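Local atomic coordinates of CG8862 (Drosophila melanogaster, PDB entry 3ISM), a protein that probably cleaves DNA and RNA as a magnesium-dependent mitochondrial endonuclease of the non-specific ββα-metal (His-Me finger) family. Residues L140-Y151 / Y191-A199. Residues are numbered along the deposited sequence; the frame is centred on the assembly and turned at random. Where two conformers were deposited one is given.
Sequences LEAHVRRLTKTY and YKVIVGESA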
loop_
_atom_site.group_PDB
_atom_site.type_symbol
_atom_site.label_atom_id
_atom_site.label_comp_id
_atom_site.label_asym_id
_atom_site.label_seq_id
_atom_site.Cartn_x
_atom_site.Cartn_y
_atom_site.Cartn_z
ATOM N N LEU B 140 4.576 -18.263 -17.948
ATOM C CA LEU B 140 4.267 -16.932 -18.458
ATOM C C LEU B 140 5.539 -16.224 -18.924
ATOM O O LEU B 140 5.575 -15.666 -20.029
ATOM C CB LEU B 140 3.539 -16.089 -17.405
ATOM C CG LEU B 140 3.185 -14.642 -17.800
ATOM C CD1 LEU B 140 2.415 -14.584 -19.140
ATOM C CD2 LEU B 140 2.413 -13.919 -16.681
ATOM N N GLU B 141 6.578 -16.256 -18.087
ATOM C CA GLU B 141 7.890 -15.732 -18.468
ATOM C C GLU B 141 8.391 -16.331 -19.790
ATOM O O GLU B 141 8.792 -15.598 -20.700
ATOM C CB GLU B 141 8.903 -15.953 -17.338
ATOM C CG GLU B 141 8.639 -15.088 -16.116
ATOM C CD GLU B 141 9.463 -15.506 -14.909
ATOM O OE1 GLU B 141 9.734 -16.728 -14.747
ATOM O OE2 GLU B 141 9.815 -14.608 -14.112
ATOM N N ALA B 142 8.334 -17.653 -19.911
ATOM C CA ALA B 142 8.736 -18.336 -21.151
ATOM C C ALA B 142 7.907 -17.918 -22.377
ATOM O O ALA B 142 8.439 -17.817 -23.478
ATOM C CB ALA B 142 8.685 -19.851 -20.962
ATOM N N HIS B 143 6.614 -17.665 -22.168
ATOM C CA HIS B 143 5.708 -17.204 -23.231
ATOM C C HIS B 143 6.087 -15.812 -23.743
ATOM O O HIS B 143 6.084 -15.564 -24.942
ATOM C CB HIS B 143 4.263 -17.180 -22.703
ATOM C CG HIS B 143 3.325 -16.340 -23.518
ATOM N ND1 HIS B 143 2.709 -16.809 -24.659
ATOM C CD2 HIS B 143 2.877 -15.073 -23.341
ATOM C CE1 HIS B 143 1.940 -15.861 -25.163
ATOM N NE2 HIS B 143 2.026 -14.796 -24.383
ATOM N N VAL B 144 6.382 -14.907 -22.816
ATOM C CA VAL B 144 6.814 -13.542 -23.144
ATOM C C VAL B 144 8.128 -13.551 -23.943
ATOM O O VAL B 144 8.278 -12.787 -24.899
ATOM C CB VAL B 144 6.926 -12.657 -21.870
ATOM C CG1 VAL B 144 7.411 -11.261 -22.211
ATOM C CG2 VAL B 144 5.558 -12.577 -21.130
ATOM N N ARG B 145 9.061 -14.432 -23.581
ATOM C CA ARG B 145 10.288 -14.619 -24.383
ATOM C C ARG B 145 10.004 -15.176 -25.783
ATOM O O ARG B 145 10.632 -14.757 -26.764
ATOM C CB ARG B 145 11.309 -15.503 -23.662
ATOM C CG ARG B 145 11.905 -14.858 -22.395
ATOM C CD ARG B 145 13.071 -15.692 -21.818
ATOM N NE ARG B 145 12.606 -16.857 -21.067
ATOM C CZ ARG B 145 12.432 -16.886 -19.745
ATOM N NH1 ARG B 145 12.699 -15.809 -18.990
ATOM N NH2 ARG B 145 11.997 -18.008 -19.171
ATOM N N ARG B 146 9.066 -16.114 -25.880
ATOM C CA ARG B 146 8.700 -16.714 -27.178
ATOM C C ARG B 146 7.954 -15.715 -28.072
ATOM O O ARG B 146 7.953 -15.852 -29.297
ATOM C CB ARG B 146 7.850 -17.958 -26.950
ATOM C CG ARG B 146 7.592 -18.829 -28.160
ATOM C CD ARG B 146 6.793 -20.073 -27.755
ATOM N NE ARG B 146 7.461 -20.853 -26.705
ATOM C CZ ARG B 146 7.049 -20.927 -25.435
ATOM N NH1 ARG B 146 5.958 -20.273 -25.044
ATOM N NH2 ARG B 146 7.729 -21.658 -24.551
ATOM N N LEU B 147 7.328 -14.708 -27.463
ATOM C CA LEU B 147 6.688 -13.622 -28.226
ATOM C C LEU B 147 7.657 -12.872 -29.141
ATOM O O LEU B 147 7.234 -12.288 -30.129
ATOM C CB LEU B 147 5.977 -12.624 -27.298
ATOM C CG LEU B 147 4.626 -13.043 -26.687
ATOM C CD1 LEU B 147 4.059 -11.929 -25.806
ATOM C CD2 LEU B 147 3.628 -13.445 -27.763
ATOM N N THR B 148 8.953 -12.902 -28.816
ATOM C CA THR B 148 9.965 -12.283 -29.674
ATOM C C THR B 148 10.057 -12.940 -31.049
ATOM O O THR B 148 10.564 -12.328 -31.984
ATOM C CB THR B 148 11.375 -12.245 -29.033
ATOM O OG1 THR B 148 11.786 -13.572 -28.676
ATOM C CG2 THR B 148 11.391 -11.353 -27.802
ATOM N N LYS B 149 9.565 -14.176 -31.173
ATOM C CA LYS B 149 9.491 -14.850 -32.476
ATOM C C LYS B 149 8.306 -14.365 -33.314
ATOM O O LYS B 149 8.211 -14.695 -34.497
ATOM C CB LYS B 149 9.423 -16.374 -32.315
ATOM C CG LYS B 149 10.734 -17.002 -31.879
ATOM C CD LYS B 149 10.674 -18.520 -31.909
ATOM C CE LYS B 149 11.934 -19.129 -31.273
ATOM N NZ LYS B 149 13.150 -19.079 -32.166
ATOM N N THR B 150 7.409 -13.595 -32.700
ATOM C CA THR B 150 6.253 -13.022 -33.397
ATOM C C THR B 150 6.445 -11.513 -33.573
ATOM O O THR B 150 6.151 -10.953 -34.630
ATOM C CB THR B 150 4.942 -13.276 -32.612
ATOM O OG1 THR B 150 4.802 -14.678 -32.339
ATOM C CG2 THR B 150 3.733 -12.802 -33.424
ATOM N N TYR B 151 6.944 -10.874 -32.524
ATOM C CA TYR B 151 7.186 -9.437 -32.514
ATOM C C TYR B 151 8.669 -9.148 -32.321
ATOM O O TYR B 151 9.281 -9.623 -31.364
ATOM C CB TYR B 151 6.410 -8.760 -31.387
ATOM C CG TYR B 151 4.943 -9.116 -31.318
ATOM C CD1 TYR B 151 4.047 -8.729 -32.320
ATOM C CD2 TYR B 151 4.441 -9.817 -30.231
ATOM C CE1 TYR B 151 2.695 -9.054 -32.226
ATOM C CE2 TYR B 151 3.107 -10.126 -30.124
ATOM C CZ TYR B 151 2.234 -9.753 -31.109
ATOM O OH TYR B 151 0.901 -10.109 -30.963
ATOM N N TYR B 191 1.250 -9.234 -12.003
ATOM C CA TYR B 191 0.772 -9.000 -13.371
ATOM C C TYR B 191 1.946 -8.916 -14.328
ATOM O O TYR B 191 3.068 -8.643 -13.913
ATOM C CB TYR B 191 -0.026 -7.681 -13.487
ATOM C CG TYR B 191 0.777 -6.465 -13.091
ATOM C CD1 TYR B 191 1.710 -5.887 -13.960
ATOM C CD2 TYR B 191 0.617 -5.901 -11.835
ATOM C CE1 TYR B 191 2.472 -4.801 -13.572
ATOM C CE2 TYR B 191 1.352 -4.807 -11.439
ATOM C CZ TYR B 191 2.276 -4.270 -12.304
ATOM O OH TYR B 191 2.995 -3.196 -11.885
ATOM N N LYS B 192 1.655 -9.117 -15.610
ATOM C CA LYS B 192 2.534 -8.696 -16.695
ATOM C C LYS B 192 1.664 -7.991 -17.712
ATOM O O LYS B 192 0.639 -8.519 -18.133
ATOM C CB LYS B 192 3.242 -9.881 -17.356
ATOM C CG LYS B 192 4.414 -10.430 -16.540
ATOM C CD LYS B 192 5.178 -11.471 -17.350
ATOM C CE LYS B 192 6.301 -12.137 -16.537
ATOM N NZ LYS B 192 7.413 -11.192 -16.248
ATOM N N VAL B 193 2.071 -6.790 -18.094
ATOM C CA VAL B 193 1.382 -6.052 -19.136
ATOM C C VAL B 193 2.392 -5.838 -20.254
ATOM O O VAL B 193 3.471 -5.313 -20.018
ATOM C CB VAL B 193 0.761 -4.713 -18.611
ATOM C CG1 VAL B 193 0.061 -3.961 -19.757
ATOM C CG2 VAL B 193 -0.242 -4.991 -17.488
ATOM N N ILE B 194 2.020 -6.260 -21.465
ATOM C CA ILE B 194 2.958 -6.515 -22.560
ATOM C C ILE B 194 2.505 -5.844 -23.870
ATOM O O ILE B 194 1.332 -5.917 -24.232
ATOM C CB ILE B 194 3.036 -8.052 -22.823
ATOM C CG1 ILE B 194 3.333 -8.835 -21.530
ATOM C CG2 ILE B 194 4.028 -8.383 -23.923
ATOM C CD1 ILE B 194 2.595 -10.172 -21.448
ATOM N N VAL B 195 3.426 -5.207 -24.586
ATOM C CA VAL B 195 3.121 -4.695 -25.915
ATOM C C VAL B 195 4.154 -5.213 -26.901
ATOM O O VAL B 195 5.352 -5.022 -26.703
ATOM C CB VAL B 195 3.072 -3.130 -25.942
ATOM C CG1 VAL B 195 3.179 -2.571 -27.373
ATOM C CG2 VAL B 195 1.813 -2.618 -25.266
ATOM N N GLY B 196 3.684 -5.881 -27.953
ATOM C CA GLY B 196 4.545 -6.315 -29.048
ATOM C C GLY B 196 4.365 -5.422 -30.258
ATOM O O GLY B 196 3.248 -4.999 -30.566
ATOM N N GLU B 197 5.473 -5.129 -30.932
ATOM C CA GLU B 197 5.469 -4.365 -32.176
ATOM C C GLU B 197 5.673 -5.326 -33.333
ATOM O O GLU B 197 6.710 -5.981 -33.403
ATOM C CB GLU B 197 6.614 -3.351 -32.189
ATOM C CG GLU B 197 6.600 -2.337 -31.056
ATOM C CD GLU B 197 7.811 -1.419 -31.086
ATOM O OE1 GLU B 197 8.720 -1.643 -31.914
ATOM O OE2 GLU B 197 7.866 -0.477 -30.275
ATOM N N SER B 198 4.696 -5.419 -34.233
ATOM C CA SER B 198 4.810 -6.297 -35.399
ATOM C C SER B 198 5.689 -5.659 -36.467
ATOM O O SER B 198 6.196 -4.549 -36.270
ATOM C CB SER B 198 3.432 -6.632 -35.967
ATOM O OG SER B 198 2.690 -7.414 -35.048
ATOM N N ALA B 199 5.861 -6.365 -37.586
ATOM C CA ALA B 199 6.684 -5.916 -38.709
ATOM C C ALA B 199 6.134 -4.624 -39.300
ATOM O O ALA B 199 6.866 -3.634 -39.429
ATOM C CB ALA B 199 6.765 -6.996 -39.767
HETATM O O HOH W 1 8.730 -12.431 -13.936
#
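Tyr151 lies over Gly196, one ring face covering its CA in a CH-pi contact, 3.9 Å from that atom to the ring centroid and 25° off the normal. The opposite face carries CG2 of Thr150, while Ser198 CA sits at the edge, in the ring plane. A CB at Gly196 would run into the ring, so the bare glycine backbone lets the tyrosine settle on the strand. Replacing Tyr151 by an alanine is likely to cost Gly196 CA its ring partner and to open a gap between the end of the helical turns and the strand.

Farther along, Ile194 splits its branches between two residues: CD1 meets Val144 CG2 at 3.8 Å, and CG2 meets Leu147 CD1, with Leu147 and Ile194 crossing near a right angle. Lys192 rises from the strand beside Leu140, the two sliding past each other in opposite directions, with Lys192 CD 3.8 Å from Leu140 CD2. A bend at chi4 (-69°) turns the ammonium off this aliphatic path, and NZ reaches Thr158 and a water. Glu141, a residue of the magnesium site, crosses Lys192 near a right angle, CG against CE, while OE2 and NZ stay 4.7 Å apart with that water between them.

Residues 140-146 run nearly parallel (16°) to 191-197, which places helix 136-146 on one face of the mixed sheet; strands 153-161 and 203-211 flank strand 189-197, and helix 228-235 covers the other face through Tyr191 and Val193.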